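Local atomic coordinates of decapping nuclease RAI1 (Scheffersomyces stipitis, PDB entry 5BTO), a protein that removes the NAD cap from the 5' end of a subset of RNAs and binds and stimulates the exoribonuclease RAT1. Residues V362-D365 and T370-L373. Residues are numbered along the deposited sequence; the frame is centred on the assembly and turned at random.
Sequences VSFD and TFTL
Ser363 and Thr372 face each other as a hydrogen-bonded antiparallel pair: the amide N of Ser363 reaches Thr372 O at 2.9 Å, and Thr372 N returns a bond to Ser363 O at 2.8 Å that lies in the carbonyl plane. Nearer the turn, Asp365 N donates to Thr370 O at 3.0 Å and nearly straight (169°), whereas the return bond from Thr370 N to Asp365 O is weak. Thr370 O also receives the CA-H of Phe364, and Ser363 O that of Phe371.

The apolar contacts lie on the face carrying Val362, Phe364, Phe371 and Leu373. CG1 of Val362, anti to the backbone N (chi1 175°), meets the far end of the neighbouring ring, 3.5 Å from Phe371 CZ, while its other branch, CG2, rests 3.8 Å from Leu373 CD1. Phe371 CD2 lies 3.9 Å from Phe364 CB, so the ring of Phe371 spans from Phe364 to Val362, with Ser363 O over one of its faces. The Phe364 ring itself runs toward the turn, its CD1 3.5 Å from Thr370 O. With the Phe364 ring cut back to an alanine, a gap would probably open beside Leu14, Leu124 and Leu128, which this side chain touches.

On the reverse face, Ser363 OG bonds to Asp133, and the Asp365 carboxylate engages the hydroxyls of Ser367 and Thr368 in the turn; Thr370 OG1 also pairs with Thr368 OG1.

The two segments form a beta hairpin within the large mixed sheet of this PD-(D/E)XK-family nuclease, away from the metal and substrate sites. Strand 132-139 bonds to the outer edge of 359-365, and strand 9-12 to that of 370-375. Helix 333-350 packs on the apolar face, where Trp339 meets Phe371 edge-to-face and Leu347 touches Val362.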
loop_
_atom_site.group_PDB
_atom_site.type_symbol
_atom_site.label_atom_id
_atom_site.label_comp_id
_atom_site.label_asym_id
_atom_site.label_seq_id
_atom_site.Cartn_x
_atom_site.Cartn_y
_atom_site.Cartn_z
ATOM N N VAL A 362 12.572 -7.396 7.905
ATOM C CA VAL A 362 11.907 -6.430 7.039
ATOM C C VAL A 362 12.721 -6.369 5.758
ATOM O O VAL A 362 13.933 -6.162 5.800
ATOM C CB VAL A 362 11.855 -5.021 7.684
ATOM C CG1 VAL A 362 11.265 -3.998 6.711
ATOM C CG2 VAL A 362 11.056 -5.055 8.972
ATOM N N SER A 363 12.069 -6.571 4.615
ATOM C CA SER A 363 12.807 -6.644 3.363
ATOM C C SER A 363 12.097 -5.913 2.240
ATOM O O SER A 363 10.882 -6.047 2.053
ATOM C CB SER A 363 13.020 -8.113 2.959
ATOM O OG SER A 363 13.756 -8.207 1.752
ATOM N N PHE A 364 12.860 -5.135 1.487
ATOM C CA PHE A 364 12.383 -4.646 0.208
ATOM C C PHE A 364 13.157 -5.332 -0.901
ATOM O O PHE A 364 14.389 -5.278 -0.938
ATOM C CB PHE A 364 12.522 -3.125 0.077
ATOM C CG PHE A 364 12.209 -2.624 -1.310
ATOM C CD1 PHE A 364 10.908 -2.620 -1.773
ATOM C CD2 PHE A 364 13.214 -2.166 -2.148
ATOM C CE1 PHE A 364 10.611 -2.176 -3.060
ATOM C CE2 PHE A 364 12.928 -1.716 -3.422
ATOM C CZ PHE A 364 11.627 -1.714 -3.883
ATOM N N ASP A 365 12.415 -5.998 -1.791
ATOM C CA ASP A 365 12.989 -6.738 -2.910
ATOM C C ASP A 365 12.770 -5.976 -4.217
ATOM O O ASP A 365 11.647 -5.871 -4.700
ATOM C CB ASP A 365 12.339 -8.121 -2.996
ATOM C CG ASP A 365 12.786 -8.908 -4.209
ATOM O OD1 ASP A 365 13.887 -8.649 -4.734
ATOM O OD2 ASP A 365 12.033 -9.802 -4.638
ATOM N N THR A 370 8.435 -5.568 -3.740
ATOM C CA THR A 370 7.565 -5.882 -2.621
ATOM C C THR A 370 8.274 -5.537 -1.320
ATOM O O THR A 370 9.480 -5.727 -1.190
ATOM C CB THR A 370 7.126 -7.362 -2.620
ATOM O OG1 THR A 370 8.256 -8.208 -2.385
ATOM C CG2 THR A 370 6.501 -7.725 -3.960
ATOM N N PHE A 371 7.506 -5.026 -0.367
ATOM C CA PHE A 371 8.010 -4.687 0.956
ATOM C C PHE A 371 7.341 -5.638 1.938
ATOM O O PHE A 371 6.115 -5.646 2.057
ATOM C CB PHE A 371 7.640 -3.244 1.284
ATOM C CG PHE A 371 8.370 -2.681 2.477
ATOM C CD1 PHE A 371 7.897 -2.907 3.760
ATOM C CD2 PHE A 371 9.516 -1.920 2.312
ATOM C CE1 PHE A 371 8.553 -2.381 4.868
ATOM C CE2 PHE A 371 10.179 -1.403 3.410
ATOM C CZ PHE A 371 9.700 -1.628 4.695
ATOM N N THR A 372 8.137 -6.446 2.631
ATOM C CA THR A 372 7.569 -7.510 3.448
ATOM C C THR A 372 8.137 -7.553 4.855
ATOM O O THR A 372 9.245 -7.062 5.120
ATOM C CB THR A 372 7.790 -8.893 2.814
ATOM O OG1 THR A 372 9.194 -9.131 2.650
ATOM C CG2 THR A 372 7.083 -8.996 1.456
ATOM N N LEU A 373 7.358 -8.162 5.745
ATOM C CA LEU A 373 7.751 -8.429 7.117
ATOM C C LEU A 373 7.586 -9.928 7.329
ATOM O O LEU A 373 6.493 -10.460 7.155
ATOM C CB LEU A 373 6.831 -7.674 8.069
ATOM C CG LEU A 373 6.962 -7.916 9.573
ATOM C CD1 LEU A 373 8.318 -7.457 10.105
ATOM C CD2 LEU A 373 5.825 -7.212 10.319
#